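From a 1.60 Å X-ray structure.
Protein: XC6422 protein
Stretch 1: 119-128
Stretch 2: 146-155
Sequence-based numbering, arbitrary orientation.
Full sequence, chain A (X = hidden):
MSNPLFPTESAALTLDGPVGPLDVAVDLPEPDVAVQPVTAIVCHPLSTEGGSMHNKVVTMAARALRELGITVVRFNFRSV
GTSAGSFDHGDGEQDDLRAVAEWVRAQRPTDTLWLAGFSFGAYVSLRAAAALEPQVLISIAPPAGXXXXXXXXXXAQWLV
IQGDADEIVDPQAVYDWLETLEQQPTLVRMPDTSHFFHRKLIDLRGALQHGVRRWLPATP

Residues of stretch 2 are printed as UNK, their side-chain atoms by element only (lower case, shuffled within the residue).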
# COMPACT_ATOMS: atom_id res chain seq x y z
N SER A 119 10.72 -1.79 18.19
CA SER A 119 10.90 -1.98 19.63
C SER A 119 12.20 -2.73 19.94
O SER A 119 13.29 -2.18 19.72
CB SER A 119 9.68 -2.71 20.21
OG SER A 119 9.47 -2.38 21.58
N PHE A 120 12.12 -3.95 20.44
CA PHE A 120 13.33 -4.72 20.72
C PHE A 120 14.19 -4.77 19.46
O PHE A 120 15.41 -4.71 19.53
CB PHE A 120 12.98 -6.14 21.18
CG PHE A 120 14.18 -7.07 21.28
CD1 PHE A 120 14.43 -8.01 20.28
CD2 PHE A 120 15.04 -6.99 22.37
CE1 PHE A 120 15.53 -8.87 20.37
CE2 PHE A 120 16.14 -7.85 22.46
CZ PHE A 120 16.38 -8.79 21.46
N GLY A 121 13.53 -4.87 18.30
CA GLY A 121 14.25 -4.93 17.05
C GLY A 121 14.96 -3.62 16.73
O GLY A 121 15.95 -3.61 16.00
N ALA A 122 14.45 -2.52 17.26
CA ALA A 122 15.07 -1.22 17.04
C ALA A 122 16.31 -1.15 17.93
O ALA A 122 17.33 -0.57 17.55
CB ALA A 122 14.10 -0.10 17.39
N TYR A 123 16.23 -1.74 19.11
CA TYR A 123 17.37 -1.75 20.02
C TYR A 123 18.50 -2.56 19.40
O TYR A 123 19.63 -2.10 19.36
CB TYR A 123 16.97 -2.37 21.37
CG TYR A 123 18.13 -2.74 22.27
CD1 TYR A 123 18.97 -1.76 22.82
CD2 TYR A 123 18.39 -4.08 22.58
CE1 TYR A 123 20.03 -2.11 23.67
CE2 TYR A 123 19.44 -4.43 23.42
CZ TYR A 123 20.26 -3.44 23.96
OH TYR A 123 21.30 -3.79 24.81
N VAL A 124 18.18 -3.75 18.89
CA VAL A 124 19.21 -4.60 18.29
C VAL A 124 19.85 -3.98 17.05
O VAL A 124 21.07 -4.05 16.88
CB VAL A 124 18.64 -6.00 17.92
CG1 VAL A 124 19.71 -6.82 17.19
CG2 VAL A 124 18.21 -6.72 19.18
N SER A 125 19.05 -3.38 16.17
CA SER A 125 19.62 -2.78 14.97
C SER A 125 20.43 -1.53 15.28
O SER A 125 21.44 -1.28 14.64
CB SER A 125 18.53 -2.49 13.93
OG SER A 125 17.47 -1.72 14.44
N LEU A 126 20.00 -0.74 16.27
CA LEU A 126 20.74 0.46 16.63
C LEU A 126 22.09 0.07 17.24
O LEU A 126 23.13 0.64 16.90
CB LEU A 126 19.93 1.31 17.63
CG LEU A 126 20.61 2.58 18.12
CD1 LEU A 126 20.95 3.49 16.94
CD2 LEU A 126 19.71 3.31 19.11
N ARG A 127 22.07 -0.90 18.14
CA ARG A 127 23.30 -1.36 18.78
C ARG A 127 24.24 -1.97 17.74
O ARG A 127 25.46 -1.86 17.87
CB ARG A 127 22.99 -2.39 19.87
CG ARG A 127 22.42 -1.78 21.16
CD ARG A 127 23.32 -2.11 22.35
NE ARG A 127 24.65 -1.54 22.21
CZ ARG A 127 25.03 -0.36 22.69
NH1 ARG A 127 24.18 0.41 23.36
NH2 ARG A 127 26.28 0.07 22.49
N ALA A 128 23.67 -2.59 16.72
CA ALA A 128 24.49 -3.22 15.68
C ALA A 128 24.93 -2.26 14.58
O ALA A 128 25.72 -2.62 13.71
CB ALA A 128 23.74 -4.41 15.08
N UNK A 146 14.33 1.34 28.84
CA UNK A 146 14.41 -0.07 29.24
C UNK A 146 15.72 -0.75 28.79
O UNK A 146 16.20 -1.67 29.46
n UNK A 146 11.39 -0.78 31.01
c UNK A 146 12.50 -1.74 30.94
n UNK A 146 9.96 0.66 32.09
c UNK A 146 13.21 -0.84 28.69
c UNK A 146 12.83 -2.09 29.49
n UNK A 146 11.58 -0.46 33.29
c UNK A 146 10.98 -0.20 32.13
N UNK A 147 16.28 -0.30 27.67
CA UNK A 147 17.52 -0.85 27.14
C UNK A 147 18.60 0.23 27.09
O UNK A 147 18.31 1.43 27.11
c UNK A 147 16.56 -3.91 25.99
c UNK A 147 15.02 -2.47 25.25
c UNK A 147 16.33 -6.66 26.45
c UNK A 147 15.22 -5.99 25.99
c UNK A 147 17.30 -1.41 25.73
n UNK A 147 14.43 -3.71 25.31
c UNK A 147 16.32 -2.54 25.66
c UNK A 147 15.35 -4.62 25.76
c UNK A 147 17.55 -6.00 26.69
c UNK A 147 17.67 -4.62 26.46
N UNK A 148 19.86 -0.20 27.01
CA UNK A 148 20.97 0.75 26.97
C UNK A 148 21.35 1.18 25.56
O UNK A 148 21.79 0.36 24.76
o UNK A 148 23.30 2.24 27.79
c UNK A 148 22.19 0.16 27.67
c UNK A 148 23.41 1.02 27.52
o UNK A 148 24.47 0.48 27.15
N UNK A 149 21.18 2.48 25.28
CA UNK A 149 21.50 3.06 23.97
C UNK A 149 22.79 3.86 23.98
O UNK A 149 23.07 4.62 23.04
c UNK A 149 17.89 4.04 23.13
c UNK A 149 18.98 1.91 23.10
c UNK A 149 16.66 3.42 22.90
c UNK A 149 17.75 1.28 22.86
c UNK A 149 19.06 3.30 23.24
c UNK A 149 16.59 2.04 22.77
c UNK A 149 20.37 3.99 23.50
N UNK A 150 23.58 3.72 25.03
CA UNK A 150 24.83 4.47 25.12
C UNK A 150 25.90 3.90 24.19
O UNK A 150 25.91 2.71 23.88
o UNK A 150 25.52 3.19 27.09
c UNK A 150 25.35 4.49 26.57
N UNK A 151 26.79 4.77 23.74
CA UNK A 151 27.87 4.37 22.85
C UNK A 151 27.39 3.64 21.59
O UNK A 151 27.93 2.60 21.21
o UNK A 151 30.36 4.00 21.81
o UNK A 151 31.16 2.75 23.44
c UNK A 151 28.88 3.49 23.61
c UNK A 151 30.23 3.40 22.90
N UNK A 152 26.37 4.19 20.95
CA UNK A 152 25.85 3.64 19.70
C UNK A 152 26.30 4.60 18.60
O UNK A 152 26.49 5.80 18.85
c UNK A 152 24.31 3.54 19.70
c UNK A 152 23.87 2.46 20.67
c UNK A 152 23.81 3.21 18.32
N UNK A 153 26.46 4.08 17.39
CA UNK A 153 26.89 4.91 16.26
C UNK A 153 26.03 4.73 15.02
O UNK A 153 26.44 4.10 14.04
n UNK A 153 30.90 3.63 15.98
c UNK A 153 30.66 4.43 17.01
c UNK A 153 29.29 5.09 17.07
o UNK A 153 31.50 4.65 17.90
c UNK A 153 28.36 4.62 15.95
N UNK A 154 24.82 5.30 15.05
CA UNK A 154 23.90 5.20 13.92
C UNK A 154 24.42 5.98 12.72
O UNK A 154 25.29 6.85 12.86
c UNK A 154 24.23 6.13 16.12
c UNK A 154 22.61 5.79 14.47
c UNK A 154 23.11 6.84 15.39
N UNK A 155 23.89 5.69 11.53
CA UNK A 155 24.33 6.41 10.34
C UNK A 155 23.71 7.80 10.36
O UNK A 155 22.80 8.07 11.14
c UNK A 155 22.91 4.64 11.20
c UNK A 155 23.78 5.55 9.21
c UNK A 155 22.50 5.02 9.80

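Position 146 carries four carbons and three nitrogens beyond CA: three carbons, a nitrogen, then a carbon holding two more nitrogens. That is a guanidinium, out of reach of the helix that begins at Phe-120: Arg-146, which is exposed.

Position 147 has nine carbons and one nitrogen, a single carbon leading to fused five- and six-membered rings. The five-membered ring stacks face-to-face on the Tyr-123 ring, centroids 4.4 Å apart and planes at 21°, and the edge of Phe-120, one turn earlier, points toward the six-membered ring. This can be only Trp-147. Its CB sits over the Tyr-123 ring, with Trp-147 CB 3.4 Å from Tyr-123 CD1, and Phe-120 CD2 lies 3.8 Å from Trp-147 CZ2.

Position 148 shows two carbons, the second bearing two oxygens, one of them 3.8 Å from Arg-127 NH1: a short carboxylate, Asp-148. That oxygen, Asp-148 OD2, makes a long salt bridge with Arg-127 NH1, charge alone, since it lies well out of the guanidinium plane. The directed bond goes to the backbone, Arg-127 NH1 to Asp-148 O at 2.8 Å.

Position 149 is one carbon and a six-carbon ring without oxygen. Its CB points away, yet the ring returns: Leu-126 CD2 covers one face, and the rim meets the rim of Tyr-123. This is Phe-149, with Phe-149 CG 4.2 Å from Leu-126 CD2 and Phe-149 CE2 3.3 Å from Tyr-123 CD1.

Position 150 has one carbon and one oxygen; its carbonyl O accepts from both Arg-127 NH1 (2.9 Å) and Arg-127 NH2 (3.0 Å). It is Ser-150, and Ser-150 OG bonds to Asp-148 OD1 at 2.5 Å, tying the two side chains together.

Position 151 repeats the two-carbon, two-oxygen pattern, its carboxylate clear of the helix: Asp-151, with a positive phi of 55°.

Position 152 has three carbons branching at the first, and points toward the helix. One outer carbon lies 3.2 Å from Leu-126 CD1, the other 3.4 Å from Arg-127 NH1, over a face of the guanidinium: Val-152, the two carbons being Val-152 CG1 and Val-152 CG2 in turn.

Position 153, three carbons ending in one oxygen and one nitrogen, turned away, is Gln-153.

Position 154 closes three carbons onto its own nitrogen, its CB 3.8 Å from Leu-126 CD1: Pro-154. Position 155 has the same ring, beyond reach: Pro-155.

The rule is a regular helix reading an irregular loop. Tyr-123, Leu-126 and Arg-127 give most of the helix's covered surface; aromatic and aliphatic packing fills the space, and one arginine gathers the backbone carbonyls of Asp-148 and Ser-150 in a stretch without regular helix or strand.

Stretch 2 146-155: RWDFSDVQPP
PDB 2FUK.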